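Local structure of acyl-coenzyme A oxidase acox-1.2 (Caenorhabditis elegans, 5K3J) at residues Asp334-Gln339 with Tyr593-Arg598; Asp26-Val31 with Ile549-Val554. The protein catalyses the FAD-dependent desaturation of ascaroside-CoA side chains, the first step of peroxisomal beta-oxidation in ascaroside pheromone biosynthesis. One frame throughout, in Å; residues are numbered along the deposited sequence.

Interaction 1. Residues Asp334-Gln339 with Tyr593-Arg598. With FAD (flavin-adenine dinucleotide), chain G.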
loop_
_atom_site.group_PDB
_atom_site.type_symbol
_atom_site.label_atom_id
_atom_site.label_comp_id
_atom_site.label_asym_id
_atom_site.label_seq_id
_atom_site.Cartn_x
_atom_site.Cartn_y
_atom_site.Cartn_z
ATOM N N ASP A 334 -7.369 -1.155 23.504
ATOM C CA ASP A 334 -8.081 -2.147 24.305
ATOM C C ASP A 334 -9.007 -3.009 23.452
ATOM O O ASP A 334 -9.300 -4.155 23.802
ATOM C CB ASP A 334 -8.878 -1.466 25.420
ATOM C CG ASP A 334 -8.002 -1.039 26.582
ATOM O OD1 ASP A 334 -6.849 -1.513 26.656
ATOM O OD2 ASP A 334 -8.464 -0.242 27.424
ATOM N N TYR A 335 -9.460 -2.453 22.334
ATOM C CA TYR A 335 -10.335 -3.175 21.416
ATOM C C TYR A 335 -9.632 -4.396 20.835
ATOM O O TYR A 335 -8.419 -4.390 20.638
ATOM C CB TYR A 335 -10.811 -2.261 20.284
ATOM C CG TYR A 335 -11.784 -1.188 20.722
ATOM C CD1 TYR A 335 -12.979 -1.520 21.346
ATOM C CD2 TYR A 335 -11.516 0.154 20.495
ATOM C CE1 TYR A 335 -13.875 -0.546 21.742
ATOM C CE2 TYR A 335 -12.407 1.138 20.888
ATOM C CZ TYR A 335 -13.585 0.780 21.511
ATOM O OH TYR A 335 -14.483 1.746 21.906
ATOM N N GLN A 336 -10.400 -5.440 20.552
ATOM C CA GLN A 336 -9.830 -6.697 20.085
ATOM C C GLN A 336 -9.308 -6.591 18.655
ATOM O O GLN A 336 -8.201 -7.042 18.353
ATOM C CB GLN A 336 -10.864 -7.812 20.175
ATOM C CG GLN A 336 -10.312 -9.178 19.840
ATOM C CD GLN A 336 -11.339 -10.270 20.029
ATOM O OE1 GLN A 336 -12.192 -10.490 19.169
ATOM N NE2 GLN A 336 -11.267 -10.961 21.159
ATOM N N THR A 337 -10.116 -5.999 17.780
ATOM C CA THR A 337 -9.728 -5.780 16.390
ATOM C C THR A 337 -8.412 -5.014 16.283
ATOM O O THR A 337 -7.591 -5.288 15.408
ATOM C CB THR A 337 -10.815 -5.001 15.622
ATOM O OG1 THR A 337 -11.085 -3.766 16.297
ATOM C CG2 THR A 337 -12.096 -5.810 15.528
ATOM N N GLN A 338 -8.221 -4.055 17.182
ATOM C CA GLN A 338 -7.011 -3.241 17.196
ATOM C C GLN A 338 -5.795 -4.028 17.667
ATOM O O GLN A 338 -4.699 -3.857 17.135
ATOM C CB GLN A 338 -7.208 -2.012 18.080
ATOM C CG GLN A 338 -7.464 -0.731 17.308
ATOM C CD GLN A 338 -6.236 0.162 17.230
ATOM O OE1 GLN A 338 -5.338 0.083 18.071
ATOM N NE2 GLN A 338 -6.190 1.015 16.214
ATOM N N GLN A 339 -5.989 -4.874 18.675
ATOM C CA GLN A 339 -4.945 -5.791 19.122
ATOM C C GLN A 339 -4.692 -6.851 18.054
ATOM O O GLN A 339 -3.585 -7.366 17.918
ATOM C CB GLN A 339 -5.333 -6.458 20.444
ATOM C CG GLN A 339 -5.466 -5.493 21.610
ATOM C CD GLN A 339 -5.825 -6.186 22.912
ATOM O OE1 GLN A 339 -5.741 -7.408 23.018
ATOM N NE2 GLN A 339 -6.231 -5.406 23.909
ATOM N N TYR A 593 -3.651 -14.662 23.604
ATOM C CA TYR A 593 -2.337 -14.034 23.612
ATOM C C TYR A 593 -2.364 -12.601 23.098
ATOM O O TYR A 593 -1.410 -11.856 23.295
ATOM C CB TYR A 593 -1.350 -14.873 22.804
ATOM C CG TYR A 593 -0.902 -16.102 23.553
ATOM C CD1 TYR A 593 -0.044 -15.992 24.638
ATOM C CD2 TYR A 593 -1.347 -17.369 23.191
ATOM C CE1 TYR A 593 0.366 -17.104 25.337
ATOM C CE2 TYR A 593 -0.939 -18.492 23.888
ATOM C CZ TYR A 593 -0.082 -18.351 24.959
ATOM O OH TYR A 593 0.328 -19.461 25.657
ATOM N N LEU A 594 -3.450 -12.217 22.436
ATOM C CA LEU A 594 -3.697 -10.804 22.183
ATOM C C LEU A 594 -3.874 -10.115 23.524
ATOM O O LEU A 594 -3.216 -9.118 23.824
ATOM C CB LEU A 594 -4.939 -10.591 21.315
ATOM C CG LEU A 594 -4.793 -10.426 19.802
ATOM C CD1 LEU A 594 -3.334 -10.377 19.379
ATOM C CD2 LEU A 594 -5.536 -11.537 19.079
ATOM N N GLU A 595 -4.771 -10.672 24.330
ATOM C CA GLU A 595 -5.063 -10.141 25.653
ATOM C C GLU A 595 -3.862 -10.252 26.583
ATOM O O GLU A 595 -3.678 -9.424 27.473
ATOM C CB GLU A 595 -6.265 -10.865 26.264
ATOM C CG GLU A 595 -7.598 -10.177 26.019
ATOM C CD GLU A 595 -8.077 -10.310 24.590
ATOM O OE1 GLU A 595 -8.133 -9.279 23.885
ATOM O OE2 GLU A 595 -8.413 -11.440 24.176
ATOM N N LYS A 596 -3.040 -11.275 26.369
ATOM C CA LYS A 596 -1.880 -11.495 27.223
ATOM C C LYS A 596 -0.743 -10.533 26.884
ATOM O O LYS A 596 -0.016 -10.086 27.771
ATOM C CB LYS A 596 -1.397 -12.941 27.109
ATOM C CG LYS A 596 -1.028 -13.570 28.443
ATOM C CD LYS A 596 -0.315 -14.896 28.244
ATOM C CE LYS A 596 -0.302 -15.719 29.523
ATOM N NZ LYS A 596 0.499 -16.965 29.364
ATOM N N ILE A 597 -0.596 -10.217 25.599
ATOM C CA ILE A 597 0.440 -9.296 25.125
ATOM C C ILE A 597 0.127 -7.849 25.501
ATOM O O ILE A 597 1.015 -7.101 25.917
ATOM C CB ILE A 597 0.611 -9.387 23.589
ATOM C CG1 ILE A 597 1.414 -10.629 23.210
ATOM C CG2 ILE A 597 1.297 -8.146 23.033
ATOM C CD1 ILE A 597 2.799 -10.651 23.786
ATOM N N ARG A 598 -1.149 -7.487 25.363
ATOM C CA ARG A 598 -1.653 -6.116 25.520
ATOM C C ARG A 598 -0.946 -5.206 26.547
ATOM O O ARG A 598 -0.604 -4.070 26.212
ATOM C CB ARG A 598 -3.154 -6.173 25.845
ATOM C CG ARG A 598 -3.721 -4.894 26.454
ATOM C CD ARG A 598 -3.802 -3.762 25.440
ATOM N NE ARG A 598 -4.273 -2.518 26.045
ATOM C CZ ARG A 598 -3.473 -1.582 26.548
ATOM N NH1 ARG A 598 -2.155 -1.744 26.520
ATOM N NH2 ARG A 598 -3.990 -0.482 27.081
HETATM P PA FAD G . -10.708 6.203 15.085
HETATM O O1A FAD G . -12.202 6.275 15.405
HETATM O O2A FAD G . -9.929 6.987 16.099
HETATM O O5B FAD G . -10.225 4.661 15.112
HETATM C C5B FAD G . -8.816 4.383 15.051
HETATM C C4B FAD G . -8.595 2.895 15.452
HETATM O O4B FAD G . -9.298 2.621 16.515
HETATM C C3B FAD G . -9.118 1.968 14.349
HETATM O O3B FAD G . -8.314 0.904 14.226
HETATM C C2B FAD G . -10.519 1.519 14.855
HETATM O O2B FAD G . -10.831 0.142 14.350
HETATM C C1B FAD G . -10.387 1.501 16.131
HETATM N N9A FAD G . -11.631 1.800 16.772
HETATM C C8A FAD G . -12.087 3.019 17.114
HETATM N N7A FAD G . -13.300 2.857 17.701
HETATM C C5A FAD G . -13.587 1.523 17.719
HETATM C C6A FAD G . -14.684 0.816 18.198
HETATM N N6A FAD G . -15.906 1.170 18.838
HETATM N N1A FAD G . -14.719 -0.512 18.090
HETATM C C2A FAD G . -13.678 -1.178 17.512
HETATM N N3A FAD G . -12.604 -0.488 17.043
HETATM C C4A FAD G . -12.567 0.869 17.152
HETATM N N1 FAD G . -14.143 14.109 8.183
HETATM C C2 FAD G . -15.130 15.153 7.927
HETATM O O2 FAD G . -15.915 15.470 8.796
HETATM N N3 FAD G . -15.177 15.819 6.622
HETATM C C4 FAD G . -14.265 15.452 5.609
HETATM O O4 FAD G . -14.306 16.020 4.498
HETATM C C4X FAD G . -13.257 14.388 5.866
HETATM N N5 FAD G . -12.322 14.008 4.833
HETATM C C5X FAD G . -11.334 12.964 5.089
HETATM C C6 FAD G . -10.425 12.597 4.081
HETATM C C7 FAD G . -9.472 11.590 4.326
HETATM C C7M FAD G . -8.597 11.365 3.088
HETATM C C8 FAD G . -9.426 10.953 5.570
HETATM C C8M FAD G . -8.436 9.858 5.930
HETATM C C9 FAD G . -10.334 11.316 6.586
HETATM C C9A FAD G . -11.288 12.320 6.347
HETATM N N10 FAD G . -12.244 12.704 7.405
HETATM C C10 FAD G . -13.213 13.732 7.155
HETATM C "C1'" FAD G . -12.204 12.046 8.729
HETATM C "C2'" FAD G . -12.788 10.638 8.657
HETATM O "O2'" FAD G . -14.132 10.713 8.328
HETATM C "C3'" FAD G . -12.637 10.001 10.009
HETATM O "O3'" FAD G . -11.279 10.001 10.370
HETATM C "C4'" FAD G . -13.145 8.584 9.975
HETATM O "O4'" FAD G . -14.528 8.590 9.709
HETATM C "C5'" FAD G . -12.885 7.940 11.320
HETATM O "O5'" FAD G . -11.510 8.099 11.641
HETATM P P FAD G . -11.056 8.202 13.171
HETATM O O1P FAD G . -9.991 9.295 13.307
HETATM O O2P FAD G . -12.227 8.537 14.038
HETATM O O3P FAD G . -10.461 6.817 13.632
#

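Interaction 2. Residues Asp26-Val31 with Ile549-Val554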
loop_
_atom_site.group_PDB
_atom_site.type_symbol
_atom_site.label_atom_id
_atom_site.label_comp_id
_atom_site.label_asym_id
_atom_site.label_seq_id
_atom_site.Cartn_x
_atom_site.Cartn_y
_atom_site.Cartn_z
ATOM N N ASP A 26 16.108 -2.717 28.207
ATOM C CA ASP A 26 17.514 -2.662 27.842
ATOM C C ASP A 26 17.989 -4.074 27.538
ATOM O O ASP A 26 18.935 -4.276 26.774
ATOM C CB ASP A 26 18.350 -2.034 28.953
ATOM C CG ASP A 26 18.565 -0.545 28.747
ATOM O OD1 ASP A 26 17.720 0.097 28.084
ATOM O OD2 ASP A 26 19.580 -0.016 29.247
ATOM N N LYS A 27 17.309 -5.051 28.133
ATOM C CA LYS A 27 17.606 -6.456 27.890
ATOM C C LYS A 27 16.990 -6.917 26.580
ATOM O O LYS A 27 17.613 -7.661 25.821
ATOM C CB LYS A 27 17.099 -7.326 29.040
ATOM C CG LYS A 27 18.159 -7.665 30.071
ATOM C CD LYS A 27 18.594 -6.435 30.852
ATOM C CE LYS A 27 19.665 -6.786 31.872
ATOM N NZ LYS A 27 19.194 -7.839 32.813
ATOM N N MET A 28 15.762 -6.479 26.319
ATOM C CA MET A 28 15.088 -6.832 25.077
ATOM C C MET A 28 15.806 -6.224 23.877
ATOM O O MET A 28 15.940 -6.862 22.834
ATOM C CB MET A 28 13.631 -6.377 25.097
ATOM C CG MET A 28 12.893 -6.686 23.805
ATOM S SD MET A 28 12.568 -8.440 23.563
ATOM C CE MET A 28 11.113 -8.642 24.581
ATOM N N ALA A 29 16.269 -4.988 24.039
ATOM C CA ALA A 29 17.006 -4.299 22.985
ATOM C C ALA A 29 18.236 -5.106 22.590
ATOM O O ALA A 29 18.533 -5.257 21.402
ATOM C CB ALA A 29 17.405 -2.909 23.432
ATOM N N ALA A 30 18.941 -5.621 23.595
ATOM C CA ALA A 30 20.140 -6.423 23.385
ATOM C C ALA A 30 19.846 -7.654 22.539
ATOM O O ALA A 30 20.646 -8.054 21.691
ATOM C CB ALA A 30 20.735 -6.829 24.723
ATOM N N VAL A 31 18.686 -8.250 22.781
ATOM C CA VAL A 31 18.247 -9.412 22.023
ATOM C C VAL A 31 17.937 -9.027 20.582
ATOM O O VAL A 31 18.416 -9.660 19.640
ATOM C CB VAL A 31 17.000 -10.052 22.657
ATOM C CG1 VAL A 31 16.485 -11.196 21.798
ATOM C CG2 VAL A 31 17.309 -10.525 24.067
ATOM N N ILE A 549 14.597 -14.545 32.263
ATOM C CA ILE A 549 13.319 -15.231 32.108
ATOM C C ILE A 549 12.157 -14.290 31.740
ATOM O O ILE A 549 11.321 -14.660 30.914
ATOM C CB ILE A 549 12.962 -16.030 33.396
ATOM C CG1 ILE A 549 13.921 -17.210 33.587
ATOM C CG2 ILE A 549 11.535 -16.545 33.347
ATOM C CD1 ILE A 549 15.214 -16.858 34.292
ATOM N N PRO A 550 12.092 -13.080 32.341
ATOM C CA PRO A 550 11.034 -12.164 31.891
ATOM C C PRO A 550 11.040 -11.900 30.387
ATOM O O PRO A 550 9.974 -11.795 29.781
ATOM C CB PRO A 550 11.344 -10.878 32.658
ATOM C CG PRO A 550 11.956 -11.353 33.918
ATOM C CD PRO A 550 12.779 -12.553 33.538
ATOM N N VAL A 551 12.227 -11.798 29.796
ATOM C CA VAL A 551 12.352 -11.575 28.361
ATOM C C VAL A 551 11.972 -12.834 27.584
ATOM O O VAL A 551 11.257 -12.768 26.582
ATOM C CB VAL A 551 13.783 -11.140 27.985
ATOM C CG1 VAL A 551 14.022 -11.279 26.491
ATOM C CG2 VAL A 551 14.030 -9.707 28.436
ATOM N N LYS A 552 12.441 -13.982 28.060
ATOM C CA LYS A 552 12.145 -15.255 27.413
ATOM C C LYS A 552 10.651 -15.587 27.461
ATOM O O LYS A 552 10.155 -16.355 26.637
ATOM C CB LYS A 552 12.947 -16.382 28.064
ATOM C CG LYS A 552 13.016 -17.647 27.222
ATOM C CD LYS A 552 13.430 -18.862 28.034
ATOM C CE LYS A 552 13.454 -20.102 27.155
ATOM N NZ LYS A 552 13.460 -21.362 27.947
ATOM N N GLU A 553 9.940 -15.007 28.424
ATOM C CA GLU A 553 8.514 -15.283 28.590
ATOM C C GLU A 553 7.630 -14.364 27.750
ATOM O O GLU A 553 6.581 -14.785 27.265
ATOM C CB GLU A 553 8.117 -15.172 30.063
ATOM C CG GLU A 553 8.627 -16.311 30.933
ATOM C CD GLU A 553 8.157 -16.206 32.375
ATOM O OE1 GLU A 553 7.331 -15.318 32.667
ATOM O OE2 GLU A 553 8.613 -17.011 33.215
ATOM N N VAL A 554 8.043 -13.111 27.580
ATOM C CA VAL A 554 7.273 -12.191 26.749
ATOM C C VAL A 554 7.489 -12.502 25.272
ATOM O O VAL A 554 6.613 -12.256 24.440
ATOM C CB VAL A 554 7.634 -10.714 27.030
ATOM C CG1 VAL A 554 7.213 -10.320 28.433
ATOM C CG2 VAL A 554 9.114 -10.471 26.833
#

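Interaction 1. Residues Asp334-Gln339 with Tyr593-Arg598
Just past the end of helix 581-597, Arg598 forms a salt bridge with Asp334, its guanidinium side-on to the carboxylate and the two planes 33° apart. NE and NH2 both donate hydrogen bonds to a single oxygen: NE reaches Asp334 OD1 at 2.8 Å, nearly along the C-O axis, whereas NH2 meets it from above the carboxylate plane. CG anti to the backbone N and a bend at chi2 bring the guanidinium edge of Arg598 there. The amide of Gln339 stands steeply against this guanidinium, NE2 lying 3.3 Å from Arg598 CD. That NE2 donates to the carbonyl O of Leu333, so OE1 is turned toward Leu594 O and Glu595 OE1, acceptors it does not bond. The side chain of Leu594 lies against the backbone of Gln339, CD1 3.4 Å from O. Gln336 is hydrogen-bonded to Lys518 and Val521 of the second subunit, so the contact borders the dimer interface. On the flavin side, the ring of Tyr335, at the N-cap of helix 336-340, is laid over the FAD adenine, N1A over the ring centre, 3.6 Å above its plane, while Gln338 NE2 donates almost straight to the ribose O3B (2.9 Å). An alanine in place of Tyr335 would remove the ring and the hydroxyl bonded to Gln320 O, and would probably loosen the adenine. Because Arg598 NH2 also pairs with Glu17, its positive charge would probably favour the ionised form of both acids.

Interaction 2. Residues Asp26-Val31 with Ile549-Val554
Helical segments 26-31 and 549-554 cross obliquely, their axes 10.0 Å apart at closest approach and their N-to-C directions 62° from each other (signed crossing angle -62°). This helix-helix packing sets the N-terminal region of the acyl-CoA oxidase fold against its C-terminal helical region, near the start of helix 549-569. The backbones come nearest at Met28 and Val551, with 6.4 Å between their CA atoms. Val551 points toward helix 25-32 and spreads its two methyls over it: CG2 sits 3.9 Å from Lys27 CB, while CG1 meets Val31 CG2 tip to tip at 4.2 Å. Lys27 lends only the base of its side chain to this apolar patch; beyond CB the chain leads away, and its NZ makes a long, weak ion pair with Asp548. Tyr350 and Phe354 of helix 343-363 touch Met28 and Val31 respectively, so a third helix helps to enclose the contact. Met28 starts with CG anti to the backbone N (chi1 178°) and then bends at both chi2 and chi3, a course that carries its thioether past Val551 and onto the next turn of the partner helix. There the two side chains cross obliquely, and Met28 CE lies 3.5 Å from Val554 CG2.

From the N terminus, the chain first passes residues 26-31, then 334-339, then 549-554 and finally 593-598. Interaction 2 closes the longer loop, with 517 residues between its segments, and interaction 1 a loop of 253; because the segments alternate, the two loops cross rather than nest. Interaction 2 joins the N-terminal region to helix 549-569, whereas interaction 1 joins the FAD-contacting segment 334-339, at the start of helix 336-340 in the C-alpha1 region, to helix 581-597. Their centres lie about 20 Å apart, yet they touch where Ile597 CD1 packs on Val554 O, 4.2 Å away. Helix 343-363 borders both, reaching interaction 1 through Phe343.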